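Local coordinates for protein dipicolinate synthase subunit B (Bacillus halodurans, PDB 3LQK) that probably serves as one of the two subunits of the synthase that makes dipicolinate, the spore compound, and belongs to the flavoprotein family, at residues V10-T15 against A36-F41; P40-T45 against E69-S74. All coordinates share one frame; numbering follows the deposited sequence.

Interaction 1: residues V10-T15 against A36-F41; sequences VGFGLT and AKVTPF
The Phe41 ring reaches Gly11 obliquely, while Phe81 packs edge-to-face with the same ring. With CG anti to its carbonyl carbon (chi1 -72°), the Phe41 ring starts out beside its backbone N, and its CE2 comes 4.0 Å from Gly11 CA. Phe41 CB rests 3.8 Å from Gly13 CA. With no side chain at Gly11 or Gly13, Phe41 packs directly on their CA atoms, on the sheet face that also carries Thr39; a CB on Gly11 would crowd Phe41 CE2. Phe12 occupies the opposite face of the sheet with Val10, Val38 and Pro40. Its CG is anti to the backbone N (chi1 -156°), and the ring leads away from the partner strand onto Met28 and Leu31 of helix 25-33; what meets the partner strand is Phe12 CB, 3.7 Å from Val38 CG1. Nearby, Val10 CG2 touches Ala36 CB at 3.9 Å. Five backbone hydrogen bonds alternate in direction between the strands, from Val10 N to Lys37 O (2.8 Å) through to Leu14 N to Phe41 O (3.0 Å). The register runs from Val10 with Val38 to Gly13 with Phe41. Thr39 OG1 is hydrogen-bonded to His9 NE2. Strands 9-13 and 37-41, parallel and joined through helix 25-33, form a beta-alpha-beta crossover, the repeating unit of Rossmann-like alpha/beta folds.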
loop_
_atom_site.group_PDB
_atom_site.type_symbol
_atom_site.label_atom_id
_atom_site.label_comp_id
_atom_site.label_asym_id
_atom_site.label_seq_id
_atom_site.Cartn_x
_atom_site.Cartn_y
_atom_site.Cartn_z
ATOM N N VAL A 10 3.822 -32.575 0.606
ATOM C CA VAL A 10 4.215 -31.291 1.164
ATOM C C VAL A 10 5.485 -30.838 0.462
ATOM O O VAL A 10 6.434 -31.609 0.291
ATOM C CB VAL A 10 4.528 -31.442 2.635
ATOM C CG1 VAL A 10 5.037 -30.114 3.244
ATOM C CG2 VAL A 10 3.316 -32.024 3.389
ATOM N N GLY A 11 5.487 -29.619 -0.038
ATOM C CA GLY A 11 6.640 -29.033 -0.620
ATOM C C GLY A 11 7.374 -28.305 0.487
ATOM O O GLY A 11 6.744 -27.734 1.385
ATOM N N PHE A 12 8.697 -28.296 0.427
ATOM C CA PHE A 12 9.547 -27.672 1.483
ATOM C C PHE A 12 10.629 -26.860 0.788
ATOM O O PHE A 12 11.645 -27.370 0.325
ATOM C CB PHE A 12 10.143 -28.757 2.379
ATOM C CG PHE A 12 10.528 -28.294 3.749
ATOM C CD1 PHE A 12 10.022 -28.934 4.856
ATOM C CD2 PHE A 12 11.449 -27.253 3.932
ATOM C CE1 PHE A 12 10.385 -28.532 6.138
ATOM C CE2 PHE A 12 11.798 -26.813 5.209
ATOM C CZ PHE A 12 11.279 -27.461 6.310
ATOM N N GLY A 13 10.362 -25.583 0.666
ATOM C CA GLY A 13 11.308 -24.638 0.107
ATOM C C GLY A 13 12.167 -23.922 1.112
ATOM O O GLY A 13 11.721 -23.489 2.179
ATOM N N LEU A 14 13.425 -23.795 0.736
ATOM C CA LEU A 14 14.480 -23.200 1.542
ATOM C C LEU A 14 14.947 -21.955 0.858
ATOM O O LEU A 14 15.270 -21.947 -0.366
ATOM C CB LEU A 14 15.612 -24.198 1.651
ATOM C CG LEU A 14 15.158 -25.602 2.112
ATOM C CD1 LEU A 14 16.167 -26.708 1.727
ATOM C CD2 LEU A 14 14.998 -25.578 3.609
ATOM N N THR A 15 14.986 -20.875 1.609
ATOM C CA THR A 15 15.571 -19.660 1.040
ATOM C C THR A 15 16.797 -19.175 1.842
ATOM O O THR A 15 16.921 -19.480 3.010
ATOM C CB THR A 15 14.512 -18.510 0.953
ATOM O OG1 THR A 15 14.172 -18.047 2.270
ATOM C CG2 THR A 15 13.247 -18.947 0.202
ATOM N N ALA A 36 4.631 -37.793 5.467
ATOM C CA ALA A 36 4.436 -36.904 4.338
ATOM C C ALA A 36 5.415 -37.326 3.253
ATOM O O ALA A 36 6.518 -37.800 3.546
ATOM C CB ALA A 36 4.693 -35.443 4.741
ATOM N N LYS A 37 5.001 -37.147 2.015
ATOM C CA LYS A 37 5.899 -37.121 0.885
ATOM C C LYS A 37 6.396 -35.671 0.687
ATOM O O LYS A 37 5.608 -34.779 0.395
ATOM C CB LYS A 37 5.149 -37.570 -0.360
ATOM C CG LYS A 37 6.070 -37.639 -1.584
ATOM C CD LYS A 37 5.325 -37.873 -2.966
ATOM C CE LYS A 37 5.072 -39.340 -3.319
ATOM N NZ LYS A 37 4.514 -39.391 -4.728
ATOM N N VAL A 38 7.694 -35.461 0.903
ATOM C CA VAL A 38 8.258 -34.135 0.941
ATOM C C VAL A 38 9.109 -33.886 -0.284
ATOM O O VAL A 38 10.126 -34.580 -0.519
ATOM C CB VAL A 38 9.072 -33.891 2.191
ATOM C CG1 VAL A 38 9.504 -32.432 2.260
ATOM C CG2 VAL A 38 8.218 -34.318 3.480
ATOM N N THR A 39 8.704 -32.858 -1.033
ATOM C CA THR A 39 9.481 -32.372 -2.148
ATOM C C THR A 39 10.250 -31.114 -1.801
ATOM O O THR A 39 9.625 -30.082 -1.508
ATOM C CB THR A 39 8.581 -32.085 -3.321
ATOM O OG1 THR A 39 7.960 -33.310 -3.708
ATOM C CG2 THR A 39 9.394 -31.490 -4.538
ATOM N N PRO A 40 11.592 -31.162 -1.852
ATOM C CA PRO A 40 12.375 -29.953 -1.591
ATOM C C PRO A 40 12.411 -29.002 -2.795
ATOM O O PRO A 40 12.512 -29.450 -3.969
ATOM C CB PRO A 40 13.782 -30.485 -1.265
ATOM C CG PRO A 40 13.643 -32.003 -1.285
ATOM C CD PRO A 40 12.475 -32.302 -2.140
ATOM N N PHE A 41 12.286 -27.721 -2.497
ATOM C CA PHE A 41 12.431 -26.637 -3.470
ATOM C C PHE A 41 13.565 -25.700 -3.034
ATOM O O PHE A 41 13.670 -25.369 -1.853
ATOM C CB PHE A 41 11.167 -25.795 -3.532
ATOM C CG PHE A 41 9.996 -26.451 -4.202
ATOM C CD1 PHE A 41 9.493 -25.946 -5.369
ATOM C CD2 PHE A 41 9.326 -27.487 -3.588
ATOM C CE1 PHE A 41 8.375 -26.510 -5.971
ATOM C CE2 PHE A 41 8.244 -28.099 -4.206
ATOM C CZ PHE A 41 7.771 -27.605 -5.403
#

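Interaction 2: residues P40-T45 against E69-S74; sequences PFVTHT and EPIVDS
Val72 hydrogen-bonds to Pro40 and Val42, a single beta bridge to Phe41 beside the edge strand 37-41 of the alpha/beta sheet. Its N-H points almost straight at Pro40 O (2.7 Å, 177° at the hydrogen), and its carbonyl oxygen accepts the Val42 N-H at 2.9 Å. One residue of the loop thus satisfies the carbonyl of Pro40 and the amide of Val42, while Phe41 between them turns its N-H and C=O to the 10-15 segment. Weaker CA-H...O contacts run beside these bonds, from Ile71 CA to Pro40 O and from Phe41 CA to Val72 O. Val72 CB also lies over one face of the Phe41 ring, 3.9 Å from its centroid and 19° off the normal, a CH-pi contact, and Val72 CG1 meets Phe41 CD1 at the ring's rim. An alanine in place of Phe41 would probably leave Val72 without this aromatic floor and open a gap beside Phe81. Ile71 and Val42 join through their CG2 methyls at 3.6 Å, and the Ile71 side chain crosses Pro40 at about a right angle, Ile71 CG1 meeting Pro40 CG at 4.1 Å. Asp73 is gripped from beyond the contact: OD1 forms a salt bridge with Lys77 and OD2 accepts the backbone N-H of Val46. Ser74, at the N-cap of helix 75-78, uses OG to hold Lys77 N. The carboxylate of Asp73 projects from a CG held between its backbone N and carbonyl carbon (chi1 64°). Asp73 CB packs 3.5 Å from Val42 CG2, and Asp73 OD2 lies 3.6 Å from Thr45 CA.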
loop_
_atom_site.group_PDB
_atom_site.type_symbol
_atom_site.label_atom_id
_atom_site.label_comp_id
_atom_site.label_asym_id
_atom_site.label_seq_id
_atom_site.Cartn_x
_atom_site.Cartn_y
_atom_site.Cartn_z
ATOM N N PRO A 40 11.592 -31.162 -1.852
ATOM C CA PRO A 40 12.375 -29.953 -1.591
ATOM C C PRO A 40 12.411 -29.002 -2.795
ATOM O O PRO A 40 12.512 -29.450 -3.969
ATOM C CB PRO A 40 13.782 -30.485 -1.265
ATOM C CG PRO A 40 13.643 -32.003 -1.285
ATOM C CD PRO A 40 12.475 -32.302 -2.140
ATOM N N PHE A 41 12.286 -27.721 -2.497
ATOM C CA PHE A 41 12.431 -26.637 -3.470
ATOM C C PHE A 41 13.565 -25.700 -3.034
ATOM O O PHE A 41 13.670 -25.369 -1.853
ATOM C CB PHE A 41 11.167 -25.795 -3.532
ATOM C CG PHE A 41 9.996 -26.451 -4.202
ATOM C CD1 PHE A 41 9.493 -25.946 -5.369
ATOM C CD2 PHE A 41 9.326 -27.487 -3.588
ATOM C CE1 PHE A 41 8.375 -26.510 -5.971
ATOM C CE2 PHE A 41 8.244 -28.099 -4.206
ATOM C CZ PHE A 41 7.771 -27.605 -5.403
ATOM N N VAL A 42 14.411 -25.269 -3.957
ATOM C CA VAL A 42 15.548 -24.404 -3.632
ATOM C C VAL A 42 15.652 -23.271 -4.642
ATOM O O VAL A 42 14.949 -23.265 -5.636
ATOM C CB VAL A 42 16.881 -25.170 -3.550
ATOM C CG1 VAL A 42 16.920 -26.138 -2.322
ATOM C CG2 VAL A 42 17.214 -25.861 -4.872
ATOM N N THR A 43 16.477 -22.269 -4.362
ATOM C CA THR A 43 16.309 -20.986 -5.052
ATOM C C THR A 43 17.211 -20.937 -6.262
ATOM O O THR A 43 17.014 -20.107 -7.149
ATOM C CB THR A 43 16.592 -19.768 -4.168
ATOM O OG1 THR A 43 17.883 -19.930 -3.571
ATOM C CG2 THR A 43 15.501 -19.589 -3.064
ATOM N N HIS A 44 18.187 -21.828 -6.312
ATOM C CA HIS A 44 19.052 -21.885 -7.487
ATOM C C HIS A 44 19.362 -23.308 -7.824
ATOM O O HIS A 44 19.190 -24.196 -6.975
ATOM C CB HIS A 44 20.365 -21.179 -7.190
ATOM C CG HIS A 44 20.204 -19.719 -6.977
ATOM N ND1 HIS A 44 20.018 -18.837 -8.024
ATOM C CD2 HIS A 44 20.188 -18.974 -5.837
ATOM C CE1 HIS A 44 19.879 -17.611 -7.536
ATOM N NE2 HIS A 44 19.979 -17.665 -6.214
ATOM N N THR A 45 19.884 -23.487 -9.048
ATOM C CA THR A 45 20.319 -24.763 -9.565
ATOM C C THR A 45 21.336 -25.339 -8.624
ATOM O O THR A 45 22.197 -24.646 -8.140
ATOM C CB THR A 45 20.968 -24.642 -10.973
ATOM O OG1 THR A 45 19.985 -24.168 -11.906
ATOM C CG2 THR A 45 21.466 -25.988 -11.450
ATOM N N GLU A 69 12.561 -37.537 -3.076
ATOM C CA GLU A 69 11.927 -36.697 -4.107
ATOM C C GLU A 69 12.982 -35.780 -4.751
ATOM O O GLU A 69 13.755 -35.149 -4.036
ATOM C CB GLU A 69 10.775 -35.888 -3.489
ATOM C CG GLU A 69 9.629 -36.751 -2.983
ATOM C CD GLU A 69 8.964 -37.562 -4.102
ATOM O OE1 GLU A 69 8.807 -37.034 -5.248
ATOM O OE2 GLU A 69 8.588 -38.722 -3.812
ATOM N N PRO A 70 13.048 -35.727 -6.096
ATOM C CA PRO A 70 13.954 -34.786 -6.755
ATOM C C PRO A 70 13.781 -33.331 -6.267
ATOM O O PRO A 70 12.636 -32.821 -6.130
ATOM C CB PRO A 70 13.572 -34.905 -8.230
ATOM C CG PRO A 70 13.023 -36.253 -8.360
ATOM C CD PRO A 70 12.291 -36.518 -7.081
ATOM N N ILE A 71 14.924 -32.694 -5.994
ATOM C CA ILE A 71 15.001 -31.313 -5.571
ATOM C C ILE A 71 14.545 -30.407 -6.723
ATOM O O ILE A 71 15.020 -30.521 -7.842
ATOM C CB ILE A 71 16.446 -30.993 -5.181
ATOM C CG1 ILE A 71 16.805 -31.855 -3.951
ATOM C CG2 ILE A 71 16.631 -29.450 -4.909
ATOM C CD1 ILE A 71 18.185 -31.687 -3.406
ATOM N N VAL A 72 13.560 -29.560 -6.471
ATOM C CA VAL A 72 13.066 -28.669 -7.496
ATOM C C VAL A 72 13.906 -27.396 -7.423
ATOM O O VAL A 72 13.766 -26.585 -6.492
ATOM C CB VAL A 72 11.586 -28.361 -7.308
ATOM C CG1 VAL A 72 11.133 -27.415 -8.370
ATOM C CG2 VAL A 72 10.735 -29.639 -7.312
ATOM N N ASP A 73 14.780 -27.235 -8.407
ATOM C CA ASP A 73 15.731 -26.164 -8.437
ATOM C C ASP A 73 15.679 -25.302 -9.694
ATOM O O ASP A 73 16.618 -24.600 -9.966
ATOM C CB ASP A 73 17.129 -26.718 -8.265
ATOM C CG ASP A 73 17.568 -27.636 -9.407
ATOM O OD1 ASP A 73 16.736 -28.035 -10.257
ATOM O OD2 ASP A 73 18.783 -27.963 -9.417
ATOM N N SER A 74 14.548 -25.315 -10.411
ATOM C CA SER A 74 14.386 -24.532 -11.638
ATOM C C SER A 74 12.906 -24.215 -11.806
ATOM O O SER A 74 12.048 -24.926 -11.245
ATOM C CB SER A 74 14.846 -25.344 -12.857
ATOM O OG SER A 74 13.950 -26.430 -13.092
#

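How the interactions relate
From the N terminus, strand 9-13 comes first; the chain then passes through helix 25-33 and returns as strand 37-41, where interaction 1 closes the loop. Interaction 2 begins on the end of that same strand: the chain leaves at 40-45, runs through helix 58-66 and comes back at 69-74. The two loops therefore follow one another and overlap at Pro40 and Phe41, neither enclosing the other. Their centres lie about 9 Å apart, and they touch directly, with Thr39 CG2 3.6 Å from Val72 CG2. Together they fix strand 37-41 between strand 9-13 and the loop leading to helix 75-78.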